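Local coordinates for protein endonuclease 8-like L720 (Acanthamoeba polyphaga mimivirus, PDB 4MB7) that belongs to the Fpg/Nei family of endonuclease VIII-like proteins, with a beta-rich N-terminal part, a helical H2TH domain and a bound zinc ion, at residues A3-I6 with R7-Y10; V34-I37 with D38-I41; T126-A129 with I130-S133. All coordinates share one frame; numbering follows the deposited sequence. Where two conformers were deposited one is given.

Contact 1: residues A3-I6 with R7-Y10. With SO4 (sulfate ion), chain C.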
ATOM      1  N   ALA A   3      -1.090   0.518   4.385  1.00 18.33           N
ATOM      2  CA  ALA A   3      -1.394   1.883   4.804  1.00 22.29           C
ATOM      3  C   ALA A   3      -1.249   2.011   6.323  1.00 20.30           C
ATOM      4  O   ALA A   3      -1.547   1.068   7.053  1.00 28.32           O
ATOM      5  CB  ALA A   3      -2.798   2.271   4.362  1.00 19.62           C
ATOM      6  N   PRO A   4      -0.783   3.175   6.803  1.00 19.95           N
ATOM      7  CA  PRO A   4      -0.404   4.356   6.025  1.00 18.60           C
ATOM      8  C   PRO A   4       1.100   4.434   5.760  1.00 18.56           C
ATOM      9  O   PRO A   4       1.609   5.528   5.529  1.00 17.39           O
ATOM     10  CB  PRO A   4      -0.810   5.497   6.953  1.00 19.88           C
ATOM     11  CG  PRO A   4      -0.503   4.950   8.319  1.00 21.18           C
ATOM     12  CD  PRO A   4      -0.761   3.455   8.250  1.00 21.11           C
ATOM     13  N   ARG A   5       1.795   3.300   5.795  1.00 19.33           N
ATOM     14  CA  ARG A   5       3.242   3.283   5.582  1.00 18.63           C
ATOM     15  C   ARG A   5       3.629   3.725   4.168  1.00 21.55           C
ATOM     16  O   ARG A   5       4.692   4.312   3.963  1.00 16.90           O
ATOM     17  CB  ARG A   5       3.817   1.897   5.889  1.00 18.54           C
ATOM     18  CG  ARG A   5       5.327   1.777   5.714  1.00 28.70           C
ATOM     19  CD  ARG A   5       6.080   2.832   6.515  1.00 42.31           C
ATOM     20  NE  ARG A   5       5.676   2.858   7.918  1.00 33.68           N
ATOM     21  CZ  ARG A   5       6.309   3.543   8.866  1.00 53.71           C
ATOM     22  NH1 ARG A   5       7.387   4.256   8.565  1.00 35.33           N
ATOM     23  NH2 ARG A   5       5.869   3.510  10.116  1.00 52.34           N
ATOM     24  N   ILE A   6       2.764   3.448   3.197  1.00 17.21           N
ATOM     25  CA  ILE A   6       3.014   3.876   1.824  1.00 21.17           C
ATOM     26  C   ILE A   6       2.981   5.402   1.727  1.00 20.91           C
ATOM     27  O   ILE A   6       3.865   6.013   1.123  1.00 17.23           O
ATOM     28  CB  ILE A   6       2.008   3.256   0.829  1.00 21.24           C
ATOM     29  CG1 ILE A   6       2.194   1.741   0.752  1.00 24.23           C
ATOM     30  CG2 ILE A   6       2.182   3.858  -0.551  1.00 19.72           C
ATOM     31  CD1 ILE A   6       1.239   0.964   1.618  1.00 22.63           C
ATOM     32  N   ARG A   7       1.963   6.011   2.331  1.00 16.07           N
ATOM     33  CA  ARG A   7       1.862   7.466   2.386  1.00 16.23           C
ATOM     34  C   ARG A   7       3.066   8.076   3.093  1.00 16.64           C
ATOM     35  O   ARG A   7       3.631   9.073   2.637  1.00 16.32           O
ATOM     36  CB  ARG A   7       0.578   7.898   3.100  1.00 18.24           C
ATOM     37  CG  ARG A   7       0.548   9.383   3.434  1.00 20.68           C
ATOM     38  CD  ARG A   7      -0.779   9.799   4.042  1.00 22.79           C
ATOM     39  NE  ARG A   7      -0.701  11.120   4.659  1.00 28.34           N
ATOM     40  CZ  ARG A   7      -1.728  11.955   4.775  1.00 50.71           C
ATOM     41  NH1 ARG A   7      -2.920  11.614   4.305  1.00 46.00           N
ATOM     42  NH2 ARG A   7      -1.560  13.135   5.355  1.00 32.85           N
ATOM     43  N   ILE A   8       3.452   7.467   4.209  1.00 17.20           N
ATOM     44  CA  ILE A   8       4.600   7.925   4.989  1.00 19.38           C
ATOM     45  C   ILE A   8       5.881   7.911   4.157  1.00 20.82           C
ATOM     46  O   ILE A   8       6.665   8.863   4.189  1.00 19.36           O
ATOM     47  CB  ILE A   8       4.779   7.069   6.263  1.00 18.67           C
ATOM     48  CG1 ILE A   8       3.633   7.339   7.243  1.00 20.96           C
ATOM     49  CG2 ILE A   8       6.121   7.351   6.922  1.00 18.94           C
ATOM     50  CD1 ILE A   8       3.581   6.376   8.413  1.00 30.18           C
ATOM     51  N   THR A   9       6.085   6.830   3.411  1.00 17.27           N
ATOM     52  CA  THR A   9       7.246   6.711   2.534  1.00 17.29           C
ATOM     53  C   THR A   9       7.202   7.790   1.459  1.00 23.49           C
ATOM     54  O   THR A   9       8.208   8.440   1.177  1.00 17.15           O
ATOM     55  CB  THR A   9       7.302   5.325   1.867  1.00 19.85           C
ATOM     56  OG1 THR A   9       7.374   4.312   2.876  1.00 22.78           O
ATOM     57  CG2 THR A   9       8.523   5.211   0.952  1.00 18.31           C
ATOM     58  N   TYR A  10       6.022   7.978   0.878  1.00 20.56           N
ATOM     59  CA  TYR A  10       5.796   9.017  -0.121  1.00 24.33           C
ATOM     60  C   TYR A  10       6.133  10.411   0.407  1.00 26.27           C
ATOM     61  O   TYR A  10       6.811  11.190  -0.265  1.00 20.54           O
ATOM     62  CB  TYR A  10       4.343   8.964  -0.607  1.00 20.99           C
ATOM     63  CG  TYR A  10       3.841  10.247  -1.230  1.00 20.36           C
ATOM     64  CD1 TYR A  10       4.231  10.621  -2.508  1.00 22.08           C
ATOM     65  CD2 TYR A  10       2.958  11.073  -0.545  1.00 16.30           C
ATOM     66  CE1 TYR A  10       3.768  11.793  -3.082  1.00 18.81           C
ATOM     67  CE2 TYR A  10       2.489  12.244  -1.110  1.00 25.41           C
ATOM     68  CZ  TYR A  10       2.897  12.599  -2.379  1.00 30.55           C
ATOM     69  OH  TYR A  10       2.432  13.762  -2.946  1.00 25.83           O
TER
HETATM   70  S   SO4 C 302       9.279   5.494  11.843  0.60 64.13           S
HETATM   71  O1  SO4 C 302       9.432   6.586  12.823  0.60 39.16           O
HETATM   72  O2  SO4 C 302      10.448   4.605  11.959  0.60 59.74           O
HETATM   73  O3  SO4 C 302       8.056   4.736  12.174  0.60 48.80           O
HETATM   74  O4  SO4 C 302       9.222   6.047  10.482  0.60 33.17           O
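Ile8 N donates to Pro4 O (3.0 Å) and Tyr10 N to Ile6 O (2.9 Å), the i to i+4 bonds of the first turns of helix 5-13, whose N-cap position is held by Pro4 behind a cis peptide bond. This is the N-terminal helix of the Fpg/Nei fold. Arg5 O is gripped twice by one residue: Thr9 N and Thr9 OG1 both donate to it, each at 2.9 Å, from opposite faces of the carbonyl plane. The hydroxyl gets there because it lies anti to its own carbonyl carbon (chi1 -59°), turned back toward the preceding turn; the bond satisfies a buried threonine hydroxyl and fixes its rotation.

On the neighbouring face, Ile8 meets Arg5 and Pro4. The Arg5 chain is bent at chi2 and chi3, which brings its guanidinium back over Ile8, whose CD1 lies over the centre of one face, 4.0 Å from Arg5 CZ. The same methyl is 4.3 Å from Pro4 CG. Pro4 and Ile8 also pack against helix 205-230, while Ile6 and Thr9 face Ile51 and Met69 of the strands, so the helix lies between the two. Arg7, extended from CG to NE, pairs with Glu11 and makes a cation-pi contact with Tyr223.

A sulfate ion, probably from the crystallisation liquor, sits at the guanidinium edge and is shared with Arg229 and Lys12. Arg5 NH2 donates to its O3, and Arg5 NH1 to its O4 in a nearly straight bond of 3.2 Å.

Contact 2: residues V34-I37 with D38-I41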
ATOM      1  N   VAL A  34      16.849  -0.091 -19.356  1.00 29.04           N
ATOM      2  CA  VAL A  34      16.747   1.241 -19.952  1.00 29.88           C
ATOM      3  C   VAL A  34      17.701   2.211 -19.250  1.00 33.94           C
ATOM      4  O   VAL A  34      17.801   2.208 -18.024  1.00 25.64           O
ATOM      5  CB  VAL A  34      15.298   1.789 -19.877  1.00 28.71           C
ATOM      6  CG1 VAL A  34      15.253   3.267 -20.241  1.00 47.74           C
ATOM      7  CG2 VAL A  34      14.373   0.990 -20.783  1.00 32.82           C
ATOM      8  N   ASP A  35      18.405   3.029 -20.028  1.00 27.77           N
ATOM      9  CA  ASP A  35      19.324   4.017 -19.468  1.00 23.69           C
ATOM     10  C   ASP A  35      18.567   5.248 -18.964  1.00 24.53           C
ATOM     11  O   ASP A  35      17.947   5.969 -19.744  1.00 32.25           O
ATOM     12  CB  ASP A  35      20.373   4.427 -20.507  1.00 34.40           C
ATOM     13  CG  ASP A  35      21.403   5.393 -19.950  1.00 61.19           C
ATOM     14  OD1 ASP A  35      21.611   5.398 -18.719  1.00 52.59           O
ATOM     15  OD2 ASP A  35      22.007   6.144 -20.745  1.00 71.11           O
ATOM     16  N   LEU A  36      18.629   5.486 -17.657  1.00 24.01           N
ATOM     17  CA  LEU A  36      17.879   6.579 -17.044  1.00 20.44           C
ATOM     18  C   LEU A  36      18.764   7.723 -16.552  1.00 22.83           C
ATOM     19  O   LEU A  36      18.289   8.621 -15.854  1.00 19.96           O
ATOM     20  CB  LEU A  36      17.019   6.056 -15.889  1.00 18.28           C
ATOM     21  CG  LEU A  36      15.876   5.111 -16.265  1.00 24.39           C
ATOM     22  CD1 LEU A  36      15.140   4.641 -15.022  1.00 20.33           C
ATOM     23  CD2 LEU A  36      14.922   5.791 -17.233  1.00 18.18           C
ATOM     24  N   ILE A  37      20.044   7.687 -16.908  1.00 28.51           N
ATOM     25  CA  ILE A  37      20.970   8.755 -16.534  1.00 26.51           C
ATOM     26  C   ILE A  37      20.466  10.109 -17.035  1.00 21.44           C
ATOM     27  O   ILE A  37      19.985  10.216 -18.164  1.00 24.99           O
ATOM     28  CB  ILE A  37      22.394   8.489 -17.080  1.00 37.61           C
ATOM     29  CG1 ILE A  37      22.965   7.204 -16.480  1.00 48.90           C
ATOM     30  CG2 ILE A  37      23.320   9.655 -16.770  1.00 43.13           C
ATOM     31  CD1 ILE A  37      23.141   7.261 -14.979  1.00 58.36           C
ATOM     32  N   ASP A  38      20.547  11.119 -16.169  1.00 20.04           N
ATOM     33  CA  ASP A  38      20.171  12.499 -16.492  1.00 20.66           C
ATOM     34  C   ASP A  38      18.671  12.725 -16.694  1.00 23.59           C
ATOM     35  O   ASP A  38      18.252  13.798 -17.127  1.00 20.29           O
ATOM     36  CB  ASP A  38      20.966  13.031 -17.692  1.00 28.69           C
ATOM     37  CG  ASP A  38      22.447  13.144 -17.400  1.00 59.18           C
ATOM     38  OD1 ASP A  38      22.802  13.449 -16.240  1.00 37.54           O
ATOM     39  OD2 ASP A  38      23.255  12.923 -18.325  1.00 56.57           O
ATOM     40  N   TYR A  39      17.865  11.718 -16.377  1.00 21.02           N
ATOM     41  CA  TYR A  39      16.422  11.906 -16.332  1.00 19.87           C
ATOM     42  C   TYR A  39      16.060  12.781 -15.135  1.00 18.59           C
ATOM     43  O   TYR A  39      16.808  12.853 -14.161  1.00 19.04           O
ATOM     44  CB  TYR A  39      15.698  10.562 -16.246  1.00 18.71           C
ATOM     45  CG  TYR A  39      15.237  10.026 -17.584  1.00 19.72           C
ATOM     46  CD1 TYR A  39      16.134   9.448 -18.473  1.00 21.28           C
ATOM     47  CD2 TYR A  39      13.900  10.096 -17.955  1.00 19.16           C
ATOM     48  CE1 TYR A  39      15.714   8.957 -19.696  1.00 22.29           C
ATOM     49  CE2 TYR A  39      13.470   9.607 -19.173  1.00 20.12           C
ATOM     50  CZ  TYR A  39      14.382   9.039 -20.041  1.00 23.28           C
ATOM     51  OH  TYR A  39      13.958   8.550 -21.257  1.00 22.71           O
ATOM     52  N   ILE A  40      14.912  13.447 -15.219  1.00 21.68           N
ATOM     53  CA  ILE A  40      14.453  14.335 -14.161  1.00 22.94           C
ATOM     54  C   ILE A  40      13.252  13.735 -13.439  1.00 19.25           C
ATOM     55  O   ILE A  40      12.326  13.235 -14.077  1.00 19.16           O
ATOM     56  CB  ILE A  40      14.035  15.704 -14.729  1.00 23.99           C
ATOM     57  CG1 ILE A  40      15.153  16.295 -15.590  1.00 35.41           C
ATOM     58  CG2 ILE A  40      13.654  16.661 -13.607  1.00 28.52           C
ATOM     59  CD1 ILE A  40      16.406  16.604 -14.823  1.00 37.68           C
ATOM     60  N   ILE A  41      13.273  13.779 -12.110  1.00 19.74           N
ATOM     61  CA  ILE A  41      12.116  13.369 -11.322  1.00 20.47           C
ATOM     62  C   ILE A  41      11.012  14.407 -11.469  1.00 19.31           C
ATOM     63  O   ILE A  41      11.110  15.511 -10.937  1.00 25.32           O
ATOM     64  CB  ILE A  41      12.471  13.199  -9.834  1.00 18.88           C
ATOM     65  CG1 ILE A  41      13.486  12.068  -9.655  1.00 24.48           C
ATOM     66  CG2 ILE A  41      11.218  12.925  -9.013  1.00 19.75           C
ATOM     67  CD1 ILE A  41      13.836  11.782  -8.209  1.00 27.16           C
TER
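Leu36 O accepts from Tyr39 N at 3.2 Å, closing a type II beta turn from Leu36 to Tyr39 that leads from the loop after helix 27-32 into strand 40-47. The amide stands above the carbonyl plane, 43° out of it, and not on a lone pair, although its hydrogen points fairly directly at the oxygen. Asp38, in the third position of the turn, has the positive phi that a type II turn asks for there (69°).

The turn folds Tyr39 back over Leu36. One methyl, Leu36 CD2, stands over the centre of the ring in a CH-pi contact, 4.1 Å from the centroid and 11° off the ring normal. Asp35 O approaches the same ring obliquely, 3.7 Å from Tyr39 CE1. Both apolar groups lean on Leu55 of strand 50-56 and Tyr63 of strand 63-70, and Tyr39 OH donates a hydrogen bond to Pro61 O.

On the outer side, Ile37 CG2 lies 3.6 Å from Asp38 OD2, where the two side chains cross. Asp38 OD1 forms a salt bridge with Arg20. Asp35, just before the turn, reaches into it: its OD1 accepts a weak hydrogen bond from Ile37 N.

The chemistry is thus divided: methyl and ring are packed against the sheet, while the carboxylates of Asp35 and Asp38 are exposed, and the charge of Asp38 is probably offset by Arg20.

Contact 3: residues T126-A129 with I130-S133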
ATOM      1  N   THR A 126      -0.225  -1.715 -19.978  1.00 18.90           N
ATOM      2  CA  THR A 126       0.683  -0.911 -19.175  1.00 19.78           C
ATOM      3  C   THR A 126       0.174   0.521 -19.073  1.00 22.05           C
ATOM      4  O   THR A 126       0.230   1.136 -18.009  1.00 18.98           O
ATOM      5  CB  THR A 126       2.099  -0.910 -19.779  1.00 21.32           C
ATOM      6  OG1 THR A 126       2.520  -2.262 -20.000  1.00 22.34           O
ATOM      7  CG2 THR A 126       3.080  -0.219 -18.844  1.00 24.83           C
ATOM      8  N   ARG A 127      -0.337   1.038 -20.186  1.00 19.22           N
ATOM      9  CA  ARG A 127      -0.901   2.383 -20.228  1.00 20.38           C
ATOM     10  C   ARG A 127      -2.096   2.524 -19.289  1.00 24.29           C
ATOM     11  O   ARG A 127      -2.202   3.500 -18.546  1.00 19.77           O
ATOM     12  CB  ARG A 127      -1.314   2.744 -21.658  1.00 22.56           C
ATOM     13  CG  ARG A 127      -1.976   4.107 -21.792  1.00 30.34           C
ATOM     14  CD  ARG A 127      -2.211   4.467 -23.252  1.00 33.69           C
ATOM     15  NE  ARG A 127      -2.653   5.849 -23.410  1.00 48.32           N
ATOM     16  CZ  ARG A 127      -1.833   6.886 -23.547  1.00 54.01           C
ATOM     17  NH1 ARG A 127      -0.520   6.702 -23.548  1.00 53.37           N
ATOM     18  NH2 ARG A 127      -2.326   8.110 -23.685  1.00 70.86           N
ATOM     19  N   GLN A 128      -2.991   1.542 -19.326  1.00 18.79           N
ATOM     20  CA  GLN A 128      -4.186   1.558 -18.485  1.00 20.10           C
ATOM     21  C   GLN A 128      -3.842   1.462 -16.999  1.00 23.18           C
ATOM     22  O   GLN A 128      -4.526   2.047 -16.154  1.00 18.75           O
ATOM     23  CB  GLN A 128      -5.133   0.423 -18.879  1.00 19.31           C
ATOM     24  CG  GLN A 128      -6.472   0.459 -18.160  1.00 27.80           C
ATOM     25  CD  GLN A 128      -7.304   1.665 -18.547  1.00 31.35           C
ATOM     26  OE1 GLN A 128      -7.359   2.043 -19.716  1.00 39.72           O
ATOM     27  NE2 GLN A 128      -7.951   2.281 -17.564  1.00 31.96           N
ATOM     28  N   ALA A 129      -2.783   0.721 -16.686  1.00 20.82           N
ATOM     29  CA  ALA A 129      -2.324   0.575 -15.305  1.00 24.65           C
ATOM     30  C   ALA A 129      -1.966   1.925 -14.685  1.00 23.67           C
ATOM     31  O   ALA A 129      -2.290   2.193 -13.526  1.00 20.03           O
ATOM     32  CB  ALA A 129      -1.137  -0.375 -15.238  1.00 18.07           C
ATOM     33  N   ILE A 130      -1.300   2.772 -15.462  1.00 18.21           N
ATOM     34  CA  ILE A 130      -0.935   4.111 -15.003  1.00 19.58           C
ATOM     35  C   ILE A 130      -2.171   4.999 -14.839  1.00 25.00           C
ATOM     36  O   ILE A 130      -2.284   5.748 -13.868  1.00 21.52           O
ATOM     37  CB  ILE A 130       0.088   4.772 -15.954  1.00 18.97           C
ATOM     38  CG1 ILE A 130       1.385   3.959 -15.973  1.00 25.79           C
ATOM     39  CG2 ILE A 130       0.371   6.208 -15.534  1.00 28.62           C
ATOM     40  CD1 ILE A 130       2.444   4.508 -16.905  1.00 26.39           C
ATOM     41  N   MET A 131      -3.104   4.899 -15.782  1.00 22.09           N
ATOM     42  CA  MET A 131      -4.342   5.670 -15.714  0.52 23.97           C
ATOM     43  C   MET A 131      -5.201   5.240 -14.526  1.00 21.35           C
ATOM     44  O   MET A 131      -5.802   6.074 -13.850  1.00 24.51           O
ATOM     45  CB  MET A 131      -5.136   5.526 -17.014  0.52 28.54           C
ATOM     46  CG  MET A 131      -6.367   6.416 -17.096  0.52 39.52           C
ATOM     47  SD  MET A 131      -5.970   8.175 -17.144  0.52 53.36           S
ATOM     48  CE  MET A 131      -6.582   8.712 -15.549  0.52 26.71           C
ATOM     49  N   ASP A 132      -5.254   3.935 -14.276  1.00 19.40           N
ATOM     50  CA  ASP A 132      -6.022   3.408 -13.153  1.00 19.83           C
ATOM     51  C   ASP A 132      -5.496   3.895 -11.807  1.00 20.27           C
ATOM     52  O   ASP A 132      -6.269   4.104 -10.873  1.00 18.65           O
ATOM     53  CB  ASP A 132      -6.015   1.882 -13.159  1.00 24.95           C
ATOM     54  CG  ASP A 132      -6.933   1.293 -14.208  1.00 35.22           C
ATOM     55  OD1 ASP A 132      -7.703   2.055 -14.823  1.00 27.78           O
ATOM     56  OD2 ASP A 132      -6.891   0.060 -14.404  1.00 32.85           O
ATOM     57  N   SER A 133      -4.179   4.065 -11.710  1.00 19.73           N
ATOM     58  CA  SER A 133      -3.557   4.490 -10.457  1.00 22.55           C
ATOM     59  C   SER A 133      -4.091   5.846 -10.016  1.00 28.17           C
ATOM     60  O   SER A 133      -4.256   6.100  -8.823  1.00 25.16           O
ATOM     61  CB  SER A 133      -2.033   4.538 -10.594  1.00 24.25           C
ATOM     62  OG  SER A 133      -1.625   5.599 -11.439  1.00 27.00           O
TER
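Gln128 and Asp132, one turn apart on helix 126-136, are joined by a side-chain hydrogen bond: Gln128 NE2 donates to Asp132 OD1 at 2.8 Å. The glutamine chain runs anti to its backbone N and then bends at chi2 (66°), turning the amide along the helix toward the next turn. The carboxylate oxygen lies close to the amide plane, but the nitrogen meets it from above the carboxylate plane, and the two planes are 58° apart. Tyr121 OH binds the other oxygen, Asp132 OD2, so the carboxylate is held from two directions and its rotation is restrained.

Among the backbone bonds, Asp132 N to Gln128 O is the shortest at 2.8 Å, and it links the same two residues. Met131 N reaches Arg127 O, and Ser133 N reaches Ala129 O. The amide of Ile130 is less firmly held, dividing between Thr126 O and Arg127 O, both weak.

A further polar bond is made by a side chain turning back on the helix. Ser133 OG, placed between its backbone N and carbonyl carbon (chi1 70°), donates to Ile130 O at a short 2.5 Å. Trp45 NE1 bonds to the same hydroxyl, connecting the helix with strand 40-47.

Van der Waals contact within the turn is slight: Ile130 CG1 rests 3.7 Å from the carbonyl oxygen Thr126 O. The apolar packing partners lie outside it: Ile130 and Thr126 both lie on Leu109, while Thr126 and Ala129 touch Ile117.

The arrangement is that of an amphipathic alpha-helix lying against beta structure, with Thr126 and Ala129 buried and an i to i+4 glutamine-aspartate bridge on the outward side of the helix.

From the N terminus the three contacts follow in series, none nested in or crossing another. Each closes a few residues locally: contact 1 at the start of helix 5-13, contact 2 at the turn into strand 40-47, and contact 3 in the first turns of helix 126-136. Their centres lie 20 to 25 Å apart, and none touches another. Strand 40-47 is common to their surroundings: contact 2 leads into it, Tyr10 of contact 1 packs on its Trp44, and Trp45 bonds to Ser133 of contact 3. Contact 1 also reaches helix 205-230, linking the beta-rich part with the helical part of the chain.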